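Local coordinates for protein carbohydrate deacetylase Agd3 (PDB 6NWZ) that probably removes acetyl groups from N-acetylated sugars of the exopolysaccharide galactosaminogalactan and is required for Aspergillus fumigatus biofilm formation, at residues V29-S34 with V78-V83; G140-L145 with V164-L169; P490-R495 with R539-M544. All blocks are in the same frame, centred on the assembly; numbering follows the deposited sequence.

Contact 1 (V29-S34 with V78-V83)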
loop_
_atom_site.group_PDB
_atom_site.type_symbol
_atom_site.label_atom_id
_atom_site.label_comp_id
_atom_site.label_asym_id
_atom_site.label_seq_id
_atom_site.Cartn_x
_atom_site.Cartn_y
_atom_site.Cartn_z
ATOM N N VAL A 29 -6.496 17.266 -14.426
ATOM C CA VAL A 29 -7.201 16.027 -14.734
ATOM C C VAL A 29 -8.584 16.388 -15.252
ATOM O O VAL A 29 -9.374 17.019 -14.542
ATOM C CB VAL A 29 -7.295 15.103 -13.510
ATOM C CG1 VAL A 29 -8.177 13.913 -13.820
ATOM C CG2 VAL A 29 -5.908 14.645 -13.089
ATOM N N ILE A 30 -8.874 15.980 -16.486
ATOM C CA ILE A 30 -10.129 16.289 -17.165
ATOM C C ILE A 30 -10.884 14.984 -17.374
ATOM O O ILE A 30 -10.355 14.043 -17.977
ATOM C CB ILE A 30 -9.884 17.007 -18.501
ATOM C CG1 ILE A 30 -9.161 18.338 -18.265
ATOM C CG2 ILE A 30 -11.194 17.224 -19.238
ATOM C CD1 ILE A 30 -8.759 19.050 -19.531
ATOM N N ALA A 31 -12.121 14.928 -16.883
ATOM C CA ALA A 31 -12.930 13.722 -16.980
ATOM C C ALA A 31 -14.403 14.112 -16.985
ATOM O O ALA A 31 -14.758 15.275 -16.780
ATOM C CB ALA A 31 -12.618 12.747 -15.839
ATOM N N LYS A 32 -15.265 13.121 -17.225
ATOM C CA LYS A 32 -16.696 13.395 -17.308
ATOM C C LYS A 32 -17.348 13.434 -15.930
ATOM O O LYS A 32 -18.225 14.266 -15.678
ATOM C CB LYS A 32 -17.386 12.352 -18.191
ATOM C CG LYS A 32 -16.741 12.192 -19.556
ATOM C CD LYS A 32 -17.717 11.675 -20.601
ATOM C CE LYS A 32 -18.401 10.402 -20.156
ATOM N NZ LYS A 32 -19.350 9.921 -21.194
ATOM N N ASP A 33 -16.938 12.542 -15.033
ATOM C CA ASP A 33 -17.502 12.459 -13.694
ATOM C C ASP A 33 -16.392 12.075 -12.726
ATOM O O ASP A 33 -15.251 11.817 -13.125
ATOM C CB ASP A 33 -18.659 11.454 -13.637
ATOM C CG ASP A 33 -18.313 10.127 -14.292
ATOM O OD1 ASP A 33 -18.339 10.046 -15.537
ATOM O OD2 ASP A 33 -17.997 9.167 -13.560
ATOM N N SER A 34 -16.739 12.025 -11.440
ATOM C CA SER A 34 -15.746 11.710 -10.419
ATOM C C SER A 34 -15.219 10.285 -10.556
ATOM O O SER A 34 -14.052 10.024 -10.236
ATOM C CB SER A 34 -16.342 11.923 -9.031
ATOM O OG SER A 34 -17.502 11.129 -8.865
ATOM N N VAL A 78 -4.235 15.340 -18.144
ATOM C CA VAL A 78 -4.739 13.981 -18.294
ATOM C C VAL A 78 -6.214 14.067 -18.645
ATOM O O VAL A 78 -6.983 14.744 -17.952
ATOM C CB VAL A 78 -4.535 13.142 -17.019
ATOM C CG1 VAL A 78 -4.633 11.657 -17.343
ATOM C CG2 VAL A 78 -3.210 13.472 -16.355
ATOM N N VAL A 79 -6.608 13.391 -19.721
ATOM C CA VAL A 79 -7.987 13.395 -20.188
ATOM C C VAL A 79 -8.444 11.956 -20.348
ATOM O O VAL A 79 -7.775 11.158 -21.013
ATOM C CB VAL A 79 -8.144 14.153 -21.518
ATOM C CG1 VAL A 79 -9.619 14.442 -21.781
ATOM C CG2 VAL A 79 -7.316 15.430 -21.505
ATOM N N ALA A 80 -9.587 11.632 -19.754
ATOM C CA ALA A 80 -10.128 10.283 -19.772
ATOM C C ALA A 80 -11.266 10.203 -20.783
ATOM O O ALA A 80 -12.255 10.937 -20.668
ATOM C CB ALA A 80 -10.612 9.877 -18.380
ATOM N N ALA A 81 -11.114 9.320 -21.774
ATOM C CA ALA A 81 -12.157 9.021 -22.757
ATOM C C ALA A 81 -12.547 10.244 -23.583
ATOM O O ALA A 81 -13.678 10.338 -24.069
ATOM C CB ALA A 81 -13.394 8.414 -22.086
ATOM N N GLU A 82 -11.618 11.189 -23.751
ATOM C CA GLU A 82 -11.842 12.415 -24.519
ATOM C C GLU A 82 -13.073 13.188 -24.054
ATOM O O GLU A 82 -13.647 13.953 -24.837
ATOM C CB GLU A 82 -11.968 12.119 -26.019
ATOM C CG GLU A 82 -10.680 11.725 -26.702
ATOM C CD GLU A 82 -10.910 11.199 -28.108
ATOM O OE1 GLU A 82 -11.525 10.122 -28.252
ATOM O OE2 GLU A 82 -10.475 11.862 -29.071
ATOM N N VAL A 83 -13.467 13.025 -22.786
ATOM C CA VAL A 83 -14.746 13.484 -22.239
ATOM C C VAL A 83 -15.833 13.453 -23.309
ATOM O O VAL A 83 -16.464 14.472 -23.616
ATOM C CB VAL A 83 -14.628 14.876 -21.583
ATOM C CG1 VAL A 83 -13.803 14.771 -20.319
ATOM C CG2 VAL A 83 -14.027 15.923 -22.518
HETATM O O HOH W 1 -13.990 10.946 -18.679
#
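Ile30 and Val79 stand side by side and point the same way, as partners across two parallel strands whose axes make an angle of 14°. A chi1 of -61° sets the CG2 branch of Ile30 opposite the backbone N, where it touches two valine methyls, Val79 CG1 at 4.1 Å and Val83 CG1 at 3.7 Å. Val83 follows the turn after Ala80 and comes back obliquely across Ile30, so its CG1 also rests on the backbone of Ala31, 3.5 Å from Ala31 C. Lys32 slides past this valine in the opposite direction, with its CG 3.6 Å from Val83 CA. The bend at chi3 (-53°) then carries its amine on to the carbonyl O of Ser84 and a cation-pi contact with Tyr85. Beneath the side chains, Ile30 N bonds to Val78 O at 2.7 Å and Ala80 N to Ile30 O at 3.1 Å. Where the strands part, one water replaces the next rung: it accepts from Lys32 N and donates to Ala80 O. Val29 and Val78 point to the other face, where Val29 packs on Ala40 and Leu44 of helix 34-47 and Val78 on Trp233 and Leu237 of helix 224-237. Strand 22-31 lies between 51-55 and 76-80 in the parallel part of the CBM87 region, with 115-119 beyond 76-80 and both helices on the Val29-Val78 face.

Contact 2 (G140-L145 with V164-L169)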
loop_
_atom_site.group_PDB
_atom_site.type_symbol
_atom_site.label_atom_id
_atom_site.label_comp_id
_atom_site.label_asym_id
_atom_site.label_seq_id
_atom_site.Cartn_x
_atom_site.Cartn_y
_atom_site.Cartn_z
ATOM N N GLY A 140 -14.259 -13.179 -19.431
ATOM C CA GLY A 140 -13.439 -14.365 -19.324
ATOM C C GLY A 140 -12.474 -14.597 -20.464
ATOM O O GLY A 140 -11.786 -15.624 -20.466
ATOM N N VAL A 141 -12.402 -13.688 -21.433
ATOM C CA VAL A 141 -11.476 -13.796 -22.554
ATOM C C VAL A 141 -10.253 -12.948 -22.234
ATOM O O VAL A 141 -10.353 -11.723 -22.079
ATOM C CB VAL A 141 -12.131 -13.358 -23.874
ATOM C CG1 VAL A 141 -11.192 -13.617 -25.047
ATOM C CG2 VAL A 141 -13.462 -14.075 -24.082
ATOM N N GLU A 142 -9.101 -13.602 -22.127
ATOM C CA GLU A 142 -7.860 -12.945 -21.747
ATOM C C GLU A 142 -7.110 -12.454 -22.978
ATOM O O GLU A 142 -7.134 -13.093 -24.034
ATOM C CB GLU A 142 -6.982 -13.911 -20.946
ATOM C CG GLU A 142 -5.591 -13.398 -20.628
ATOM C CD GLU A 142 -5.605 -12.308 -19.581
ATOM O OE1 GLU A 142 -5.815 -12.638 -18.396
ATOM O OE2 GLU A 142 -5.420 -11.125 -19.945
ATOM N N GLN A 143 -6.461 -11.299 -22.840
ATOM C CA GLN A 143 -5.489 -10.828 -23.819
ATOM C C GLN A 143 -4.339 -10.206 -23.050
ATOM O O GLN A 143 -4.534 -9.217 -22.337
ATOM C CB GLN A 143 -6.093 -9.818 -24.799
ATOM C CG GLN A 143 -5.134 -9.419 -25.917
ATOM C CD GLN A 143 -5.828 -8.732 -27.078
ATOM O OE1 GLN A 143 -6.707 -7.895 -26.883
ATOM N NE2 GLN A 143 -5.441 -9.093 -28.297
ATOM N N LEU A 144 -3.153 -10.788 -23.185
ATOM C CA LEU A 144 -2.002 -10.326 -22.429
ATOM C C LEU A 144 -1.485 -9.008 -22.986
ATOM O O LEU A 144 -1.495 -8.780 -24.199
ATOM C CB LEU A 144 -0.900 -11.380 -22.442
ATOM C CG LEU A 144 -1.300 -12.662 -21.712
ATOM C CD1 LEU A 144 -0.104 -13.566 -21.552
ATOM C CD2 LEU A 144 -1.916 -12.336 -20.359
ATOM N N LEU A 145 -1.039 -8.140 -22.082
ATOM C CA LEU A 145 -0.538 -6.813 -22.410
ATOM C C LEU A 145 0.839 -6.643 -21.788
ATOM O O LEU A 145 1.091 -7.135 -20.685
ATOM C CB LEU A 145 -1.496 -5.728 -21.897
ATOM C CG LEU A 145 -0.996 -4.298 -21.681
ATOM C CD1 LEU A 145 -0.647 -3.659 -22.996
ATOM C CD2 LEU A 145 -2.048 -3.479 -20.974
ATOM N N VAL A 164 0.875 -8.576 -18.433
ATOM C CA VAL A 164 -0.187 -8.375 -17.459
ATOM C C VAL A 164 -1.524 -8.661 -18.138
ATOM O O VAL A 164 -1.610 -8.809 -19.358
ATOM C CB VAL A 164 -0.179 -6.955 -16.852
ATOM C CG1 VAL A 164 1.098 -6.718 -16.049
ATOM C CG2 VAL A 164 -0.351 -5.908 -17.942
ATOM N N SER A 165 -2.574 -8.732 -17.325
ATOM C CA SER A 165 -3.887 -9.140 -17.801
ATOM C C SER A 165 -4.749 -7.935 -18.149
ATOM O O SER A 165 -4.743 -6.927 -17.441
ATOM C CB SER A 165 -4.598 -9.986 -16.745
ATOM O OG SER A 165 -5.929 -10.262 -17.141
ATOM N N THR A 166 -5.496 -8.052 -19.247
ATOM C CA THR A 166 -6.471 -7.043 -19.640
ATOM C C THR A 166 -7.901 -7.490 -19.394
ATOM O O THR A 166 -8.834 -6.756 -19.741
ATOM C CB THR A 166 -6.313 -6.677 -21.121
ATOM O OG1 THR A 166 -6.534 -7.841 -21.930
ATOM C CG2 THR A 166 -4.929 -6.123 -21.388
ATOM N N GLU A 167 -8.096 -8.673 -18.819
ATOM C CA GLU A 167 -9.436 -9.211 -18.637
ATOM C C GLU A 167 -10.277 -8.251 -17.805
ATOM O O GLU A 167 -9.878 -7.835 -16.716
ATOM C CB GLU A 167 -9.359 -10.587 -17.975
ATOM C CG GLU A 167 -10.686 -11.314 -17.855
ATOM C CD GLU A 167 -10.507 -12.777 -17.487
ATOM O OE1 GLU A 167 -9.468 -13.360 -17.864
ATOM O OE2 GLU A 167 -11.398 -13.343 -16.818
ATOM N N GLY A 168 -11.435 -7.877 -18.345
ATOM C CA GLY A 168 -12.310 -6.926 -17.704
ATOM C C GLY A 168 -12.112 -5.491 -18.135
ATOM O O GLY A 168 -12.977 -4.654 -17.862
ATOM N N LEU A 169 -11.001 -5.179 -18.790
ATOM C CA LEU A 169 -10.735 -3.839 -19.293
ATOM C C LEU A 169 -10.991 -3.832 -20.794
ATOM O O LEU A 169 -10.302 -4.529 -21.547
ATOM C CB LEU A 169 -9.298 -3.417 -18.991
ATOM C CG LEU A 169 -8.854 -3.403 -17.528
ATOM C CD1 LEU A 169 -7.373 -3.050 -17.413
ATOM C CD2 LEU A 169 -9.706 -2.431 -16.729
#
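Ser165 OG is gripped from two directions: its hydroxyl donates to Glu142 OE1 at 2.7 Å, and it accepts the N-H of Glu167 at 3.2 Å, closing an ST turn. The same carboxylate holds the next residue as well. Its OE2 receives Thr166 N at 3.2 Å, and both oxygens use the lone pair on the side of the other oxygen, so two bonds, one to each oxygen, hold the carboxylate and limit its rotation. A bend at chi2 (72°) brings the acid there, after a first torsion that sets CG anti to the backbone N. Glu167 runs out extended beside it, leaving Glu167 OE1 3.8 Å from Glu142 OE1; this pairing of acids may raise the affinity of one of them for a proton. Glu167 OE2 ends near Gly140 CA. Thr166 turns its hydroxyl to Gln143 O, although the modelled distance is doubtfully short, and its backbone N adds a weak bond to the same carbonyl. The Thr166 and Leu145 side chains cross at about a right angle, with Thr166 CG2 3.5 Å from Leu145 CB. Leu145 and Val164 lie side by side, joined by paired backbone bonds: Leu145 N to Val164 O at 2.9 Å, and Val164 N to Leu145 O at 2.7 Å. Gln143, on the same side as Thr166, bonds through OE1 to His171 and through NE2 to the carbonyl O of Ala189, while helix 224-237 covers Val164 and Leu145 through Tyr228 and Leu229. Taken together, these contacts centre on the hydrogen-bonded Leu145-Val164 pair of a short, weakly bonded antiparallel strand pairing with a long connection, whose second strand leaves through an ST turn at Ser165 that overlaps a type II turn from Thr166 to Leu169, far from the metal sites.

Contact 3 (P490-R495 with R539-M544)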
loop_
_atom_site.group_PDB
_atom_site.type_symbol
_atom_site.label_atom_id
_atom_site.label_comp_id
_atom_site.label_asym_id
_atom_site.label_seq_id
_atom_site.Cartn_x
_atom_site.Cartn_y
_atom_site.Cartn_z
ATOM N N PRO A 490 -4.353 1.624 8.679
ATOM C CA PRO A 490 -5.016 0.539 7.947
ATOM C C PRO A 490 -4.160 -0.717 7.869
ATOM O O PRO A 490 -2.932 -0.682 7.988
ATOM C CB PRO A 490 -5.245 1.140 6.556
ATOM C CG PRO A 490 -4.208 2.215 6.435
ATOM C CD PRO A 490 -4.042 2.775 7.813
ATOM N N ARG A 491 -4.844 -1.846 7.667
ATOM C CA ARG A 491 -4.200 -3.144 7.507
ATOM C C ARG A 491 -5.086 -4.044 6.659
ATOM O O ARG A 491 -6.302 -4.097 6.855
ATOM C CB ARG A 491 -3.920 -3.827 8.854
ATOM C CG ARG A 491 -3.059 -5.091 8.746
ATOM C CD ARG A 491 -2.522 -5.559 10.105
ATOM N NE ARG A 491 -3.542 -6.226 10.910
ATOM C CZ ARG A 491 -3.291 -6.940 12.006
ATOM N NH1 ARG A 491 -4.289 -7.511 12.666
ATOM N NH2 ARG A 491 -2.045 -7.091 12.443
ATOM N N TRP A 492 -4.459 -4.762 5.735
ATOM C CA TRP A 492 -5.152 -5.677 4.847
ATOM C C TRP A 492 -5.306 -7.056 5.481
ATOM O O TRP A 492 -4.441 -7.525 6.227
ATOM C CB TRP A 492 -4.399 -5.811 3.522
ATOM C CG TRP A 492 -4.305 -4.536 2.734
ATOM C CD1 TRP A 492 -3.168 -3.847 2.420
ATOM C CD2 TRP A 492 -5.392 -3.800 2.161
ATOM N NE1 TRP A 492 -3.481 -2.729 1.683
ATOM C CE2 TRP A 492 -4.838 -2.678 1.510
ATOM C CE3 TRP A 492 -6.778 -3.982 2.132
ATOM C CZ2 TRP A 492 -5.623 -1.742 0.841
ATOM C CZ3 TRP A 492 -7.555 -3.050 1.467
ATOM C CH2 TRP A 492 -6.975 -1.945 0.832
ATOM N N ALA A 493 -6.421 -7.705 5.166
ATOM C CA ALA A 493 -6.650 -9.098 5.511
ATOM C C ALA A 493 -6.439 -9.964 4.278
ATOM O O ALA A 493 -6.614 -9.514 3.143
ATOM C CB ALA A 493 -8.060 -9.310 6.064
ATOM N N THR A 494 -6.052 -11.213 4.508
ATOM C CA THR A 494 -5.768 -12.148 3.431
ATOM C C THR A 494 -6.592 -13.412 3.630
ATOM O O THR A 494 -7.180 -13.639 4.692
ATOM C CB THR A 494 -4.274 -12.497 3.372
ATOM O OG1 THR A 494 -3.901 -13.185 4.572
ATOM C CG2 THR A 494 -3.442 -11.234 3.248
ATOM N N ARG A 495 -6.626 -14.241 2.586
ATOM C CA ARG A 495 -7.256 -15.553 2.656
ATOM C C ARG A 495 -6.399 -16.580 3.386
ATOM O O ARG A 495 -6.793 -17.751 3.469
ATOM C CB ARG A 495 -7.591 -16.047 1.245
ATOM C CG ARG A 495 -8.685 -15.232 0.574
ATOM C CD ARG A 495 -8.683 -15.398 -0.933
ATOM N NE ARG A 495 -9.638 -14.497 -1.572
ATOM C CZ ARG A 495 -9.367 -13.243 -1.919
ATOM N NH1 ARG A 495 -8.162 -12.734 -1.694
ATOM N NH2 ARG A 495 -10.298 -12.496 -2.495
ATOM N N ARG A 539 -0.220 1.778 -1.594
ATOM C CA ARG A 539 -0.863 1.661 -0.293
ATOM C C ARG A 539 0.138 1.085 0.705
ATOM O O ARG A 539 0.585 -0.059 0.557
ATOM C CB ARG A 539 -2.108 0.784 -0.396
ATOM C CG ARG A 539 -3.143 1.303 -1.391
ATOM C CD ARG A 539 -3.888 2.511 -0.845
ATOM N NE ARG A 539 -4.805 2.122 0.220
ATOM C CZ ARG A 539 -6.110 1.930 0.054
ATOM N NH1 ARG A 539 -6.665 2.109 -1.141
ATOM N NH2 ARG A 539 -6.861 1.564 1.085
ATOM N N HIS A 540 0.498 1.881 1.712
ATOM C CA HIS A 540 1.481 1.489 2.714
ATOM C C HIS A 540 0.890 0.656 3.848
ATOM O O HIS A 540 1.583 0.430 4.848
ATOM C CB HIS A 540 2.162 2.731 3.296
ATOM C CG HIS A 540 3.017 3.466 2.313
ATOM N ND1 HIS A 540 3.674 4.636 2.627
ATOM C CD2 HIS A 540 3.330 3.193 1.024
ATOM C CE1 HIS A 540 4.351 5.054 1.572
ATOM N NE2 HIS A 540 4.161 4.196 0.587
ATOM N N ASP A 541 -0.358 0.206 3.722
ATOM C CA ASP A 541 -0.973 -0.603 4.765
ATOM C C ASP A 541 -0.233 -1.926 4.914
ATOM O O ASP A 541 0.258 -2.503 3.939
ATOM C CB ASP A 541 -2.446 -0.883 4.448
ATOM C CG ASP A 541 -3.129 0.272 3.746
ATOM O OD1 ASP A 541 -2.431 1.225 3.341
ATOM O OD2 ASP A 541 -4.370 0.223 3.598
ATOM N N GLY A 542 -0.157 -2.410 6.152
ATOM C CA GLY A 542 0.418 -3.708 6.420
ATOM C C GLY A 542 -0.568 -4.826 6.148
ATOM O O GLY A 542 -1.689 -4.615 5.682
ATOM N N TYR A 543 -0.134 -6.048 6.457
ATOM C CA TYR A 543 -0.916 -7.244 6.178
ATOM C C TYR A 543 -1.025 -8.103 7.432
ATOM O O TYR A 543 -0.076 -8.210 8.214
ATOM C CB TYR A 543 -0.303 -8.040 5.007
ATOM C CG TYR A 543 -0.402 -7.298 3.688
ATOM C CD1 TYR A 543 0.514 -6.306 3.357
ATOM C CD2 TYR A 543 -1.426 -7.571 2.784
ATOM C CE1 TYR A 543 0.422 -5.611 2.160
ATOM C CE2 TYR A 543 -1.525 -6.879 1.581
ATOM C CZ TYR A 543 -0.597 -5.899 1.277
ATOM O OH TYR A 543 -0.680 -5.203 0.091
ATOM N N MET A 544 -2.192 -8.714 7.609
ATOM C CA MET A 544 -2.545 -9.429 8.828
ATOM C C MET A 544 -2.302 -10.925 8.661
ATOM O O MET A 544 -2.859 -11.552 7.750
ATOM C CB MET A 544 -4.007 -9.170 9.179
ATOM C CG MET A 544 -4.522 -10.004 10.331
ATOM S SD MET A 544 -6.291 -10.304 10.175
ATOM C CE MET A 544 -6.316 -11.360 8.729
HETATM O O HOH W 2 -0.462 -2.556 1.080
#
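Trp492 meets three side chains of 539-544. Asp541 OD2 lies 3.3 Å above the indole plane near its rim, and the carboxylate is almost parallel to the ring, the planes 5° apart. Arg539 crosses at about a right angle, with Trp492 CZ2 over one face of its guanidinium. Tyr543 stands alongside with a face toward Trp492 CD1, which lies 3.5 Å from Tyr543 CZ; the five-membered ring and phenol planes are inclined by 38°. At the indole edge a water takes a weak bond from NE1, accepts from Tyr543 OH, and donates to the carbonyls of Arg539 and Asp541. The backbones fix these positions: Trp492 N bonds to Gly542 O at 2.8 Å and Met544 N to Trp492 O at 2.9 Å. On the opposite face of the strands, a bend at chi3 (76°) brings one face of the Arg491 guanidinium against Met544 CB and CG, and its NH2 forms a salt bridge to the zinc ligand Asp255 and a hydrogen bond to Gln253. Further out, Asn459 holds Asp541 OD2, and the zinc ligand His534 stacks on Trp492. Strand 542-546 is flanked by 487-492 and 252-257, with helix 520-536 packed on Tyr543 and helix 594-607 on Pro490 and Asp541.

Overall arrangement
From the N terminus, the chain first runs through helix 34-47 and several short strands before contact 1 brings 78-83 back beside 29-34. Contact 2 then closes a shorter, helix-free loop between 140-145 and 164-169. Both belong to the CBM87 region, their centres about 23 Å apart, and helix 224-237 packs against side chains of each. Much later, contact 3 joins 490-495 to 539-544 in the deacetylase region, closing over a largely helical excursion that includes helices 503-513 and 520-536. The three follow in series, none nesting in or crossing another. Contact 3 lies nearest the chain centre and, unlike the other two, borders zinc sites.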